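Local coordinates for acyl-CoA dehydrogenase (Bacillus anthracis, PDB 3OWA), which probably oxidises an acyl-CoA thioester to the enoyl-CoA, introducing an alpha-beta double bond and passing the electrons to its bound FAD, at residues Ala321-Tyr326 against Val510-Lys515; Lys461-Asn466 against Thr571-Leu576. One frame throughout, in Å; residues are numbered along the deposited sequence.

Contact 1: residues Ala321-Tyr326 against Val510-Lys515; sequences AESSVY and VLRTEK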
# COMPACT_ATOMS: atom_id res chain seq x y z
N ALA A 321 0.15 -17.76 -0.13
CA ALA A 321 -1.19 -17.51 0.43
C ALA A 321 -2.18 -18.62 0.10
O ALA A 321 -2.94 -19.09 0.96
CB ALA A 321 -1.74 -16.11 -0.04
N GLU A 322 -2.21 -19.02 -1.17
CA GLU A 322 -3.10 -20.08 -1.60
C GLU A 322 -2.78 -21.38 -0.84
O GLU A 322 -3.70 -22.05 -0.36
CB GLU A 322 -2.96 -20.33 -3.10
CG GLU A 322 -3.85 -21.45 -3.61
CD GLU A 322 -3.51 -21.87 -5.04
OE1 GLU A 322 -2.30 -21.95 -5.42
OE2 GLU A 322 -4.48 -22.13 -5.78
N SER A 323 -1.50 -21.72 -0.72
CA SER A 323 -1.10 -22.92 0.01
C SER A 323 -1.54 -22.88 1.47
O SER A 323 -2.10 -23.85 1.99
CB SER A 323 0.41 -23.17 -0.07
OG SER A 323 0.87 -23.09 -1.41
N SER A 324 -1.29 -21.78 2.16
CA SER A 324 -1.60 -21.75 3.57
C SER A 324 -3.12 -21.66 3.87
O SER A 324 -3.60 -22.19 4.88
CB SER A 324 -0.79 -20.65 4.30
OG SER A 324 -1.11 -19.37 3.80
N VAL A 325 -3.88 -21.01 2.99
CA VAL A 325 -5.34 -20.92 3.17
C VAL A 325 -6.01 -22.29 3.00
O VAL A 325 -6.86 -22.66 3.82
CB VAL A 325 -6.00 -19.84 2.26
CG1 VAL A 325 -7.48 -19.82 2.43
CG2 VAL A 325 -5.49 -18.45 2.63
N TYR A 326 -5.68 -23.02 1.94
CA TYR A 326 -6.31 -24.32 1.70
C TYR A 326 -5.84 -25.39 2.69
O TYR A 326 -6.57 -26.32 2.96
CB TYR A 326 -6.17 -24.79 0.25
CG TYR A 326 -7.21 -24.12 -0.62
CD1 TYR A 326 -6.89 -23.01 -1.42
CD2 TYR A 326 -8.53 -24.56 -0.59
CE1 TYR A 326 -7.89 -22.37 -2.19
CE2 TYR A 326 -9.52 -23.95 -1.35
CZ TYR A 326 -9.19 -22.85 -2.13
OH TYR A 326 -10.18 -22.26 -2.87
N VAL A 510 6.33 -25.07 1.46
CA VAL A 510 7.31 -26.18 1.41
C VAL A 510 6.61 -27.53 1.28
O VAL A 510 6.94 -28.33 0.39
CB VAL A 510 8.25 -26.20 2.63
CG1 VAL A 510 9.10 -27.49 2.62
CG2 VAL A 510 9.17 -25.00 2.59
N LEU A 511 5.62 -27.76 2.14
CA LEU A 511 4.95 -29.05 2.23
C LEU A 511 4.13 -29.31 0.99
O LEU A 511 4.10 -30.43 0.51
CB LEU A 511 4.09 -29.15 3.49
CG LEU A 511 4.90 -29.23 4.80
CD1 LEU A 511 3.97 -29.24 6.02
CD2 LEU A 511 5.81 -30.46 4.80
N ARG A 512 3.49 -28.26 0.46
CA ARG A 512 2.71 -28.41 -0.77
C ARG A 512 3.62 -28.78 -1.95
O ARG A 512 3.27 -29.64 -2.77
CB ARG A 512 1.90 -27.15 -1.10
CG ARG A 512 1.20 -27.22 -2.43
CD ARG A 512 0.45 -25.94 -2.72
NE ARG A 512 -0.20 -26.04 -4.01
CZ ARG A 512 -0.82 -25.04 -4.61
NH1 ARG A 512 -0.88 -23.84 -4.01
NH2 ARG A 512 -1.39 -25.23 -5.79
N THR A 513 4.77 -28.12 -2.03
CA THR A 513 5.71 -28.40 -3.10
C THR A 513 6.31 -29.83 -2.92
O THR A 513 6.42 -30.60 -3.87
CB THR A 513 6.81 -27.30 -3.18
OG1 THR A 513 6.19 -26.00 -3.28
CG2 THR A 513 7.76 -27.56 -4.35
N GLU A 514 6.67 -30.17 -1.69
CA GLU A 514 7.18 -31.49 -1.35
C GLU A 514 6.18 -32.57 -1.73
O GLU A 514 6.54 -33.57 -2.38
CB GLU A 514 7.47 -31.54 0.15
CG GLU A 514 8.28 -32.75 0.58
CD GLU A 514 8.42 -32.86 2.11
OE1 GLU A 514 8.52 -31.79 2.78
OE2 GLU A 514 8.43 -34.01 2.62
N LYS A 515 4.91 -32.36 -1.36
CA LYS A 515 3.86 -33.29 -1.75
C LYS A 515 3.72 -33.45 -3.27
O LYS A 515 3.58 -34.57 -3.77
CB LYS A 515 2.52 -32.92 -1.09
CG LYS A 515 1.33 -33.61 -1.76
CD LYS A 515 0.43 -34.35 -0.80
CE LYS A 515 -0.13 -33.49 0.28
NZ LYS A 515 -1.38 -34.13 0.77
O HOH W 1 -3.48 -23.66 -7.86

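Contact 2: residues Lys461-Asn466 against Thr571-Leu576; sequences KYLVNN and TRHTPL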
# COMPACT_ATOMS: atom_id res chain seq x y z
N LYS A 461 13.32 -26.66 3.88
CA LYS A 461 12.94 -27.45 5.05
C LYS A 461 13.78 -27.07 6.26
O LYS A 461 13.30 -27.04 7.39
CB LYS A 461 13.08 -28.95 4.76
CG LYS A 461 12.04 -29.52 3.83
CD LYS A 461 12.17 -31.05 3.78
CE LYS A 461 11.89 -31.60 2.38
NZ LYS A 461 12.65 -32.87 2.08
N TYR A 462 15.04 -26.78 6.02
CA TYR A 462 15.95 -26.35 7.06
C TYR A 462 15.53 -24.99 7.64
O TYR A 462 15.48 -24.81 8.86
CB TYR A 462 17.40 -26.36 6.52
CG TYR A 462 18.42 -25.85 7.50
CD1 TYR A 462 18.98 -26.69 8.46
CD2 TYR A 462 18.80 -24.51 7.49
CE1 TYR A 462 19.92 -26.20 9.38
CE2 TYR A 462 19.71 -24.01 8.40
CZ TYR A 462 20.26 -24.85 9.33
OH TYR A 462 21.18 -24.32 10.21
N LEU A 463 15.20 -24.04 6.78
CA LEU A 463 14.76 -22.73 7.26
C LEU A 463 13.43 -22.79 8.03
O LEU A 463 13.25 -22.10 9.05
CB LEU A 463 14.67 -21.72 6.11
CG LEU A 463 15.96 -21.52 5.31
CD1 LEU A 463 15.67 -20.69 4.10
CD2 LEU A 463 17.03 -20.88 6.18
N VAL A 464 12.53 -23.64 7.55
CA VAL A 464 11.24 -23.81 8.21
C VAL A 464 11.43 -24.31 9.65
O VAL A 464 10.86 -23.74 10.61
CB VAL A 464 10.32 -24.76 7.37
CG1 VAL A 464 9.25 -25.41 8.23
CG2 VAL A 464 9.70 -24.00 6.19
N ASN A 465 12.26 -25.35 9.80
CA ASN A 465 12.63 -25.87 11.13
C ASN A 465 13.26 -24.81 12.03
O ASN A 465 12.88 -24.66 13.20
CB ASN A 465 13.55 -27.09 11.01
CG ASN A 465 12.82 -28.40 11.20
OD1 ASN A 465 12.33 -28.69 12.31
ND2 ASN A 465 12.73 -29.22 10.14
N ASN A 466 14.21 -24.06 11.50
CA ASN A 466 14.87 -23.04 12.30
C ASN A 466 13.95 -21.86 12.64
O ASN A 466 14.09 -21.25 13.71
CB ASN A 466 16.16 -22.56 11.63
CG ASN A 466 17.32 -23.58 11.79
OD1 ASN A 466 18.48 -23.26 11.51
ND2 ASN A 466 17.01 -24.78 12.25
N THR A 571 20.23 -18.84 12.13
CA THR A 571 19.88 -18.11 10.93
C THR A 571 20.90 -18.23 9.79
O THR A 571 20.60 -17.89 8.64
CB THR A 571 19.57 -16.67 11.34
OG1 THR A 571 18.42 -16.22 10.64
CG2 THR A 571 20.76 -15.76 11.17
N ARG A 572 22.07 -18.76 10.12
CA ARG A 572 23.15 -18.98 9.15
C ARG A 572 22.78 -19.99 8.06
O ARG A 572 22.31 -21.09 8.36
CB ARG A 572 24.40 -19.48 9.89
CG ARG A 572 25.08 -18.43 10.76
CD ARG A 572 26.59 -18.66 10.88
NE ARG A 572 26.94 -20.08 10.95
CZ ARG A 572 27.43 -20.79 9.94
NH1 ARG A 572 27.65 -20.23 8.75
NH2 ARG A 572 27.72 -22.08 10.11
N HIS A 573 23.01 -19.62 6.80
CA HIS A 573 22.83 -20.53 5.67
C HIS A 573 23.44 -19.92 4.43
O HIS A 573 23.82 -18.76 4.45
CB HIS A 573 21.35 -20.84 5.42
CG HIS A 573 20.57 -19.69 4.88
ND1 HIS A 573 20.17 -18.63 5.67
CD2 HIS A 573 20.09 -19.43 3.64
CE1 HIS A 573 19.47 -17.77 4.94
NE2 HIS A 573 19.40 -18.24 3.71
N THR A 574 23.51 -20.69 3.35
CA THR A 574 24.01 -20.15 2.10
C THR A 574 22.86 -19.55 1.32
O THR A 574 22.06 -20.28 0.77
CB THR A 574 24.70 -21.20 1.22
OG1 THR A 574 25.85 -21.71 1.90
CG2 THR A 574 25.15 -20.57 -0.12
N PRO A 575 22.80 -18.22 1.25
CA PRO A 575 21.70 -17.57 0.57
C PRO A 575 21.69 -17.90 -0.93
O PRO A 575 22.73 -18.22 -1.49
CB PRO A 575 21.97 -16.08 0.81
CG PRO A 575 23.45 -16.00 0.94
CD PRO A 575 23.82 -17.26 1.68
N LEU A 576 20.51 -17.87 -1.54
CA LEU A 576 20.33 -18.09 -2.97
C LEU A 576 20.36 -16.79 -3.72
O LEU A 576 20.13 -15.72 -3.14
CB LEU A 576 18.97 -18.72 -3.24
CG LEU A 576 18.62 -20.01 -2.49
CD1 LEU A 576 17.13 -20.29 -2.71
CD2 LEU A 576 19.50 -21.18 -2.97
O HOH W 2 21.45 -21.94 10.60

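Contact 1: residues Ala321-Tyr326 against Val510-Lys515
In the largely helical C-terminal part of the acyl-CoA dehydrogenase fold, segments 321-326 and 510-515, on helices 305-336 and 490-520, come nearest at S323 and R512, whose CA atoms lie 6.7 Å apart. A buried interhelical salt bridge joins them. R512 leaves its helix with CG anti to the backbone N (chi1 174°) and stays extended as far as NE, a reach that suits arginine to crossing between helices. Glutamate answers from the facing helix: E322, also extended, brings OE1 to within 2.8 Å of NH1 of R512 in a nearly straight bond. The oxygen lies in the guanidinium plane, yet the nitrogen comes from above the carboxylate plane, and the two flat groups stand 69° apart. NH2 of R512 adds a weak bond to the same OE1, and a water links it, also weakly, to OE2 of E322. K281 forms a salt bridge with OE2 of E322, OH of Y595 bonds to OE1 of E322, and E31 pairs with NE of R512; this network probably keeps both buried charges ionised. S323, short enough to sit beside the arginine, accepts a bond from NH1 of R512 at its OG, which also bonds to O of Y319. The same OG of S323 lies 3.2 Å from CD of R512.

Contact 2: residues Lys461-Asn466 against Thr571-Leu576
L463 and H573 make the close-packed half of this contact between a helix, 461-466, and the loop 571-576. CD2 of L463 sits over one face of the H573 imidazole in a CH-pi contact, 4.0 Å from the ring centroid and 12° off its normal. A branched aliphatic side chain suits this place, because one methyl can cover the ring's centre. The ring has a firm anchor: ND1 of H573 donates to the backbone O of T571, 3.1 Å away and almost in the ring plane. Histidine thus offers a flat face to the helix while its ND1 edge is bonded to the last residue of helix 557-571, just before R572 leaves helical geometry. On the looser, more polar side, OH of Y462 stops 3.9 Å from O of the exposed R572, and a water lies near both oxygens at distances too short to be trusted in detail. Tyrosine suits this partly exposed border, its ring carrying the hydroxyl out toward the loop, with CG of N466 over one face near the rim. Around the packed pair, F540 of helix 526-554 and M506 of helix 490-520 touch L463, and L459 of helix 458-482 touches H573; farther along the loop, I552 of the second subunit packs on P575.

Overall arrangement
Contacts 1 and 2 have centres about 18 Å apart and lie on the same side of the chain's centre. Contact 1 is the deeper, its centre about 15 Å from that of the chain against about 27 Å for contact 2. Along the chain their segments alternate: 321-326, 461-466, 510-515, 571-576. Helices 458-482 and 490-520, consecutive in sequence, join the two sites directly, for V510 packs against K461 and V464, and CE of K461 lies 3.4 Å from OE1 of E514. Contact 1 thereby ties helix 305-336 to the later helix 490-520, while contact 2 packs the loop between helices 557-571 and 578-592 against helix 458-482, farther from the centre of the chain.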